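Local coordinates for cytochrome C-type biogenesis protein ccmF (Thermus thermophilus, PDB 6ZMQ), which probably acts as a membrane-bound haem lyase in cytochrome c maturation, binding haem b within a bundle of transmembrane helices, at residues Phe34-Leu39 with Phe146-Val150; Tyr88-Asn92 with Thr105-Glu111; Pro203-Ala207 with Val295-Phe299. All blocks are in the same frame, centred on the assembly; numbering follows the deposited sequence.

Contact 1: residues Phe34-Leu39 with Phe146-Val150; sequences FSLLGL and FGIQV. With PTY (phosphatidylethanolamine), chain E.
Helix 34-39 and helix 146-150 run roughly antiparallel, their N-to-C directions 146° apart and their axes 8.4 Å apart at closest approach; the nearest alpha carbons, CA of Leu39 and CA of Phe146, are 5.2 Å apart. At this point the Phe146 ring lies against the backbone of the other helix. Gly38 CA sits over the middle of one ring face in a CH-pi contact, 3.8 Å from the centroid and close to the ring normal. A CB at Gly38 would probably run into the ring, consistent with the ring lying so close to the backbone. With CG anti to its own carbonyl carbon (chi1 -84°), Phe146 passes CD1 by Ser35 CA at 3.6 Å and CD2 by the carbonyl carbon of Gly38. An alanine in place of Phe146 is likely to leave Gly38 without its aromatic cover and a gap between the helices. This is helix-helix packing between two predicted membrane spans, and helix 61-81 adds to it by touching Ser35, Phe146 and Gln149. One weak polar link crosses it: the extended Gln149 side chain gives NE2 to Ser35 OG at 2.9 Å, with a bent N-H...O angle of 124°. Ser35 OG also bonds to Ala31 O, one turn earlier, and Gln149 OE1 makes a weak bond to Thr125. Val150 divides its branches, CG2 lying 3.5 Å from Leu36 N while CG1 meets C41 of a phosphatidylethanolamine tail at 3.7 Å. Another chain of the same lipid runs past Gly147, whose O is 3.3 Å from PTY C21, and reaches Leu39 CD2.

Contact 2: residues Tyr88-Asn92 with Thr105-Glu111; sequences YVARN and TPWAALE
Tyr88 reaches across with its ring edge toward Ala109, whose CB lies 3.6 Å from Tyr88 CE1, and ends with its hydroxyl in the turn that precedes helix 110-129. CG stands opposite the backbone N (chi1 -175°), which carries the ring out from its helix to this turn. There Ala109 N, at the N-cap position, gives a weak hydrogen bond to Tyr88 OH at 3.1 Å, bent to 132°. Tyr88 OH is also 3.0 Å from Ala108 N and 3.1 Å from Thr105 O, which a backbone bond joins. Glu111 bends at chi2 (94°) and runs alongside the ring, counter to it, bringing OE2 to 3.5 Å from Tyr88 CD1 with the carboxylate steeply inclined to the ring. One turn on, Asn92 meets Thr105, whose CG2 lies 3.4 Å from Asn92 O, while Asn92 ND2 approaches Ala109 CB and bonds weakly back to Tyr88 O. A short helix, 87-92, thus packs against the N-terminal end of helix 110-129, an aromatic hydroxyl meeting the N-cap amide. Helix 61-81 flanks it, with Leu75 on Tyr88 and Leu79 on both Val89 and Thr105, and Trp107 on the turn extends to helix 185-213, where its NE1 bonds to Ala187 O.

Contact 3: residues Pro203-Ala207 with Val295-Phe299; sequences PYAYA and VTLAF
Tyr204 and Phe299 both carry CG opposite the backbone N, with chi1 near 165°, and this shared torsion sends the two rings out from facing helices to lie one over the other. They form an offset stack, centroids 4.2 Å apart and planes inclined by 16°. The rings are displaced: Phe299 CD2 stands over the middle of the Tyr204 face, 3.5 Å from Tyr204 CG, whereas Tyr204 CD2 falls toward the rim of the Phe299 ring. Tyr204 CB also leans over the Phe299 face in a CH-pi contact. Thr296 comes to the Tyr204 ring at its edge, with CA 3.9 Å from Tyr204 CD1 and the CG2 methyl near CE1. The polar ends point to other partners: Tyr204 OH bonds to Ala336 O on helix 325-345, and Thr296 OG1 bonds to Phe292 O in its own helix.

Val295 packs against the facing helix with both methyls. CG2 lies 3.6 Å from Tyr204 N and 3.8 Å from Pro203 CB, and CG1 meets Ala207 CB at 3.6 Å. No hydrogen bond joins the segments; the contacts are mainly apolar and aromatic. Beyond the pair, the Phe299 ring meets that of Phe197, and Val144 of helix 135-157 touches Tyr204. Helix 185-213 is kinked at Pro203, whose N has no bond to the turn before. Inclined, in a broadly antiparallel sense, at 141°, with axes 9.5 Å apart, the segments belong to two predicted transmembrane helices within the cytochrome c assembly family region. Such apolar packing is characteristic of a helical membrane bundle, here with the Pro203 side chain about 8 Å from that of Arg224, a haem b-binding residue.

In the fold
From the N terminus, helix 20-47 supplies the first half of contact 1, which closes when the chain reaches helix 135-157, after 106 mostly helical residues. Contact 2 is nested inside that loop: 88-92 meets 105-111 after just 12 intervening residues, at the start of helix 110-129, and its nearest atoms stay about 12 Å from contact 1. Contact 3 opens afterwards, in series, and closes a loop of 87 residues between helix 185-213 and helix 288-307. Contacts 1 and 3 nevertheless touch, Ile148 CD1 packing 3.6 Å from Phe299 CZ, so helix 135-157 links the N-terminal helix to the later pair.

Contact 1: residues Phe34-Leu39 with Phe146-Val150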
# COMPACT_ATOMS: atom_id res chain seq x y z
N PHE A 34 -20.05 6.05 22.13
CA PHE A 34 -19.37 4.90 22.73
C PHE A 34 -17.86 5.10 22.75
O PHE A 34 -17.20 4.80 23.76
CB PHE A 34 -19.70 3.60 21.98
CG PHE A 34 -21.13 3.15 22.13
CD1 PHE A 34 -21.80 3.24 23.35
CD2 PHE A 34 -21.79 2.59 21.05
CE1 PHE A 34 -23.14 2.83 23.47
CE2 PHE A 34 -23.11 2.18 21.15
CZ PHE A 34 -23.78 2.28 22.37
N SER A 35 -17.30 5.62 21.65
CA SER A 35 -15.85 5.82 21.60
C SER A 35 -15.40 7.01 22.45
O SER A 35 -14.28 6.98 22.99
CB SER A 35 -15.40 5.97 20.15
OG SER A 35 -16.06 5.01 19.33
N LEU A 36 -16.23 8.05 22.59
CA LEU A 36 -15.93 9.17 23.49
C LEU A 36 -15.87 8.73 24.93
O LEU A 36 -14.95 9.09 25.68
CB LEU A 36 -16.96 10.28 23.34
CG LEU A 36 -16.74 11.54 22.50
CD1 LEU A 36 -18.06 12.30 22.34
CD2 LEU A 36 -15.64 12.42 23.09
N LEU A 37 -16.86 7.94 25.37
CA LEU A 37 -16.83 7.53 26.76
C LEU A 37 -15.82 6.40 26.97
O LEU A 37 -15.30 6.24 28.08
CB LEU A 37 -18.25 7.20 27.22
CG LEU A 37 -18.53 6.84 28.68
CD1 LEU A 37 -19.05 8.09 29.39
CD2 LEU A 37 -19.60 5.76 28.81
N GLY A 38 -15.47 5.67 25.90
CA GLY A 38 -14.34 4.74 25.98
C GLY A 38 -13.02 5.45 26.18
O GLY A 38 -12.19 5.01 26.99
N LEU A 39 -12.81 6.56 25.47
CA LEU A 39 -11.63 7.40 25.68
C LEU A 39 -11.63 8.02 27.08
O LEU A 39 -10.57 8.07 27.72
CB LEU A 39 -11.56 8.46 24.57
CG LEU A 39 -10.59 9.62 24.28
CD1 LEU A 39 -11.06 10.89 25.03
CD2 LEU A 39 -9.12 9.31 24.57
N PHE A 146 -9.35 4.57 20.99
CA PHE A 146 -10.63 5.27 21.07
C PHE A 146 -10.51 6.73 20.65
O PHE A 146 -11.48 7.30 20.15
CB PHE A 146 -11.20 5.20 22.49
CG PHE A 146 -11.97 3.94 22.80
CD1 PHE A 146 -13.09 3.61 22.06
CD2 PHE A 146 -11.65 3.14 23.89
CE1 PHE A 146 -13.83 2.48 22.35
CE2 PHE A 146 -12.37 2.00 24.19
CZ PHE A 146 -13.48 1.67 23.42
N GLY A 147 -9.33 7.33 20.82
CA GLY A 147 -9.09 8.67 20.28
C GLY A 147 -9.12 8.72 18.76
O GLY A 147 -9.65 9.67 18.18
N ILE A 148 -8.51 7.72 18.11
CA ILE A 148 -8.52 7.64 16.64
C ILE A 148 -9.94 7.46 16.13
O ILE A 148 -10.37 8.11 15.16
CB ILE A 148 -7.59 6.51 16.15
CG1 ILE A 148 -6.13 6.80 16.48
CG2 ILE A 148 -7.69 6.32 14.65
CD1 ILE A 148 -5.23 5.60 16.28
N GLN A 149 -10.70 6.58 16.80
CA GLN A 149 -12.11 6.38 16.48
C GLN A 149 -12.93 7.65 16.68
O GLN A 149 -13.82 7.96 15.89
CB GLN A 149 -12.70 5.26 17.34
CG GLN A 149 -12.12 3.88 17.15
CD GLN A 149 -12.84 2.85 18.00
OE1 GLN A 149 -12.33 1.76 18.22
NE2 GLN A 149 -14.02 3.20 18.49
N VAL A 150 -12.63 8.40 17.76
CA VAL A 150 -13.31 9.66 18.04
C VAL A 150 -12.98 10.70 16.97
O VAL A 150 -13.87 11.45 16.55
CB VAL A 150 -12.97 10.14 19.47
CG1 VAL A 150 -13.08 11.64 19.65
CG2 VAL A 150 -13.92 9.49 20.42
C1 PTY E . -13.07 24.60 10.52
C2 PTY E . -13.11 30.18 6.03
C3 PTY E . -12.17 28.98 6.07
O4 PTY E . -13.96 23.60 10.12
C5 PTY E . -11.45 24.74 8.58
C6 PTY E . -11.63 24.34 10.06
O7 PTY E . -11.24 23.00 10.30
C8 PTY E . -10.49 22.76 11.48
O10 PTY E . -10.31 23.65 12.24
C11 PTY E . -9.89 21.38 11.81
C12 PTY E . -9.28 21.31 13.22
C13 PTY E . -8.21 20.21 13.37
C14 PTY E . -8.32 19.40 14.67
C15 PTY E . -7.84 17.95 14.48
C16 PTY E . -7.25 17.33 15.76
C17 PTY E . -8.03 16.07 16.18
C18 PTY E . -7.17 15.05 16.94
C19 PTY E . -8.05 13.93 17.51
C20 PTY E . -7.29 13.10 18.55
C21 PTY E . -8.25 12.40 19.51
C22 PTY E . -7.71 12.44 20.95
C23 PTY E . -6.70 11.32 21.19
C24 PTY E . -6.28 11.28 22.66
C25 PTY E . -5.44 10.04 22.98
C26 PTY E . -4.05 10.45 23.46
C27 PTY E . -3.55 9.51 24.56
C28 PTY E . -2.03 9.64 24.65
C29 PTY E . -1.53 9.22 26.03
C30 PTY E . -15.06 23.50 10.98
C31 PTY E . -14.94 22.73 12.29
O30 PTY E . -16.09 24.03 10.69
C32 PTY E . -14.36 21.35 12.01
C33 PTY E . -13.97 20.63 13.31
C34 PTY E . -13.62 19.17 13.00
C35 PTY E . -13.16 18.46 14.27
C36 PTY E . -13.45 16.96 14.19
C37 PTY E . -13.66 16.41 15.60
C38 PTY E . -12.60 15.34 15.90
C39 PTY E . -12.65 14.91 17.37
C40 PTY E . -11.45 15.51 18.11
C41 PTY E . -11.27 14.86 19.48
C42 PTY E . -12.03 15.65 20.54
C43 PTY E . -11.42 15.38 21.91
C44 PTY E . -12.34 14.43 22.67
P1 PTY E . -12.23 27.24 8.03
O11 PTY E . -12.83 27.87 6.63
O12 PTY E . -10.77 27.60 8.16
O13 PTY E . -12.97 27.89 9.18
O14 PTY E . -12.46 25.60 8.11
N1 PTY E . -12.52 31.28 6.78

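Contact 2: residues Tyr88-Asn92 with Thr105-Glu111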
# COMPACT_ATOMS: atom_id res chain seq x y z
N TYR A 88 -24.81 11.67 -0.87
CA TYR A 88 -23.74 10.76 -1.26
C TYR A 88 -24.21 9.73 -2.28
O TYR A 88 -23.49 9.43 -3.24
CB TYR A 88 -23.19 10.08 -0.00
CG TYR A 88 -21.98 9.19 -0.21
CD1 TYR A 88 -20.81 9.70 -0.77
CD2 TYR A 88 -22.00 7.86 0.19
CE1 TYR A 88 -19.70 8.89 -0.94
CE2 TYR A 88 -20.89 7.04 0.01
CZ TYR A 88 -19.75 7.57 -0.55
OH TYR A 88 -18.64 6.78 -0.73
N VAL A 89 -25.43 9.22 -2.13
CA VAL A 89 -25.93 8.21 -3.07
C VAL A 89 -26.43 8.88 -4.35
O VAL A 89 -26.23 8.34 -5.44
CB VAL A 89 -26.98 7.31 -2.38
CG1 VAL A 89 -28.09 8.12 -1.77
CG2 VAL A 89 -27.54 6.24 -3.33
N ALA A 90 -27.05 10.06 -4.25
CA ALA A 90 -27.52 10.77 -5.45
C ALA A 90 -26.34 11.25 -6.30
O ALA A 90 -26.45 11.37 -7.52
CB ALA A 90 -28.41 11.95 -5.05
N ARG A 91 -25.21 11.56 -5.65
CA ARG A 91 -24.01 11.90 -6.41
C ARG A 91 -23.20 10.66 -6.79
O ARG A 91 -22.32 10.75 -7.66
CB ARG A 91 -23.17 12.91 -5.63
CG ARG A 91 -23.45 14.33 -6.08
CD ARG A 91 -22.42 15.36 -5.57
NE ARG A 91 -22.23 15.44 -4.12
CZ ARG A 91 -23.13 15.84 -3.22
NH1 ARG A 91 -24.33 16.29 -3.57
NH2 ARG A 91 -22.79 15.86 -1.94
N ASN A 92 -23.44 9.51 -6.15
CA ASN A 92 -22.72 8.29 -6.49
C ASN A 92 -23.63 7.15 -6.96
O ASN A 92 -23.22 5.99 -6.94
CB ASN A 92 -21.85 7.85 -5.32
CG ASN A 92 -20.57 8.65 -5.24
OD1 ASN A 92 -19.81 8.73 -6.21
ND2 ASN A 92 -20.35 9.30 -4.11
N THR A 105 -19.50 1.07 -3.91
CA THR A 105 -19.89 2.47 -3.73
C THR A 105 -19.87 2.97 -2.27
O THR A 105 -19.52 4.15 -2.07
CB THR A 105 -21.27 2.70 -4.37
OG1 THR A 105 -21.23 2.22 -5.71
CG2 THR A 105 -21.61 4.17 -4.50
N PRO A 106 -20.15 2.19 -1.20
CA PRO A 106 -19.99 2.74 0.17
C PRO A 106 -18.57 3.11 0.60
O PRO A 106 -18.40 3.47 1.77
CB PRO A 106 -20.52 1.62 1.07
CG PRO A 106 -21.51 1.01 0.29
CD PRO A 106 -20.93 0.93 -1.07
N TRP A 107 -17.54 3.04 -0.26
CA TRP A 107 -16.32 3.80 -0.03
C TRP A 107 -15.85 4.52 -1.30
O TRP A 107 -14.65 4.75 -1.46
CB TRP A 107 -15.21 2.90 0.55
CG TRP A 107 -14.77 1.74 -0.28
CD1 TRP A 107 -13.79 1.74 -1.24
CD2 TRP A 107 -15.27 0.39 -0.23
NE1 TRP A 107 -13.66 0.48 -1.78
CE2 TRP A 107 -14.56 -0.36 -1.18
CE3 TRP A 107 -16.26 -0.25 0.52
CZ2 TRP A 107 -14.80 -1.72 -1.40
CZ3 TRP A 107 -16.50 -1.60 0.31
CH2 TRP A 107 -15.77 -2.31 -0.64
N ALA A 108 -16.78 4.91 -2.18
CA ALA A 108 -16.42 5.50 -3.48
C ALA A 108 -15.84 6.90 -3.33
O ALA A 108 -14.69 7.16 -3.71
CB ALA A 108 -17.63 5.52 -4.42
N ALA A 109 -16.63 7.84 -2.80
CA ALA A 109 -16.09 9.16 -2.50
C ALA A 109 -15.74 9.25 -1.02
O ALA A 109 -15.55 8.23 -0.35
CB ALA A 109 -17.07 10.25 -2.94
N LEU A 110 -15.64 10.48 -0.51
CA LEU A 110 -14.89 10.75 0.72
C LEU A 110 -15.61 10.23 1.97
O LEU A 110 -15.01 9.53 2.80
CB LEU A 110 -14.60 12.26 0.81
CG LEU A 110 -13.73 12.94 1.88
CD1 LEU A 110 -13.19 14.24 1.30
CD2 LEU A 110 -14.44 13.26 3.20
N GLU A 111 -16.87 10.64 2.16
CA GLU A 111 -17.61 10.39 3.41
C GLU A 111 -17.87 8.90 3.66
O GLU A 111 -17.72 8.41 4.79
CB GLU A 111 -18.92 11.18 3.40
CG GLU A 111 -18.78 12.68 3.11
CD GLU A 111 -18.97 13.04 1.64
OE1 GLU A 111 -18.18 13.86 1.12
OE2 GLU A 111 -19.91 12.52 1.01

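Contact 3: residues Pro203-Ala207 with Val295-Phe299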
# COMPACT_ATOMS: atom_id res chain seq x y z
N PRO A 203 0.17 -1.52 16.81
CA PRO A 203 1.53 -1.30 17.37
C PRO A 203 1.82 0.10 17.86
O PRO A 203 2.39 0.23 18.96
CB PRO A 203 2.45 -1.65 16.18
CG PRO A 203 1.50 -1.88 15.02
CD PRO A 203 0.32 -2.45 15.69
N TYR A 204 1.40 1.14 17.10
CA TYR A 204 1.61 2.54 17.48
C TYR A 204 0.99 2.84 18.84
O TYR A 204 1.64 3.46 19.69
CB TYR A 204 1.00 3.49 16.44
CG TYR A 204 0.86 4.94 16.90
CD1 TYR A 204 1.96 5.79 16.89
CD2 TYR A 204 -0.38 5.47 17.33
CE1 TYR A 204 1.86 7.11 17.30
CE2 TYR A 204 -0.48 6.79 17.76
CZ TYR A 204 0.64 7.60 17.74
OH TYR A 204 0.56 8.91 18.14
N ALA A 205 -0.24 2.35 19.04
CA ALA A 205 -0.94 2.42 20.32
C ALA A 205 -0.11 1.83 21.44
O ALA A 205 0.19 2.53 22.42
CB ALA A 205 -2.27 1.68 20.19
N TYR A 206 0.41 0.61 21.21
CA TYR A 206 1.27 -0.08 22.17
C TYR A 206 2.53 0.72 22.45
O TYR A 206 2.91 0.89 23.61
CB TYR A 206 1.62 -1.47 21.64
CG TYR A 206 0.70 -2.60 22.07
CD1 TYR A 206 -0.50 -2.83 21.41
CD2 TYR A 206 1.06 -3.47 23.10
CE1 TYR A 206 -1.34 -3.88 21.77
CE2 TYR A 206 0.23 -4.52 23.46
CZ TYR A 206 -0.96 -4.71 22.80
OH TYR A 206 -1.79 -5.75 23.17
N ALA A 207 3.08 1.36 21.39
CA ALA A 207 4.29 2.16 21.53
C ALA A 207 4.04 3.40 22.37
O ALA A 207 4.80 3.68 23.30
CB ALA A 207 4.81 2.56 20.17
N VAL A 295 7.68 3.31 14.26
CA VAL A 295 6.25 3.01 14.29
C VAL A 295 5.43 4.30 14.35
O VAL A 295 4.36 4.38 13.73
CB VAL A 295 5.89 2.02 15.42
CG1 VAL A 295 6.12 2.59 16.78
CG2 VAL A 295 4.44 1.48 15.26
N THR A 296 5.96 5.35 15.01
CA THR A 296 5.24 6.63 15.00
C THR A 296 5.24 7.27 13.61
O THR A 296 4.18 7.66 13.10
CB THR A 296 5.85 7.59 16.03
OG1 THR A 296 5.85 6.98 17.33
CG2 THR A 296 5.08 8.90 16.08
N LEU A 297 6.41 7.28 12.96
CA LEU A 297 6.55 7.89 11.64
C LEU A 297 5.80 7.10 10.58
O LEU A 297 5.11 7.69 9.74
CB LEU A 297 8.03 8.01 11.29
CG LEU A 297 8.78 9.12 12.02
CD1 LEU A 297 10.29 8.99 11.81
CD2 LEU A 297 8.30 10.50 11.63
N ALA A 298 5.92 5.77 10.60
CA ALA A 298 5.20 4.89 9.69
C ALA A 298 3.69 4.98 9.85
O ALA A 298 2.96 4.99 8.85
CB ALA A 298 5.66 3.44 9.89
N PHE A 299 3.21 5.09 11.10
CA PHE A 299 1.77 5.16 11.34
C PHE A 299 1.17 6.47 10.85
O PHE A 299 0.12 6.47 10.19
CB PHE A 299 1.50 4.97 12.83
CG PHE A 299 0.12 5.36 13.25
CD1 PHE A 299 -0.96 4.56 12.90
CD2 PHE A 299 -0.12 6.53 13.98
CE1 PHE A 299 -2.24 4.92 13.27
CE2 PHE A 299 -1.41 6.88 14.33
CZ PHE A 299 -2.46 6.07 13.97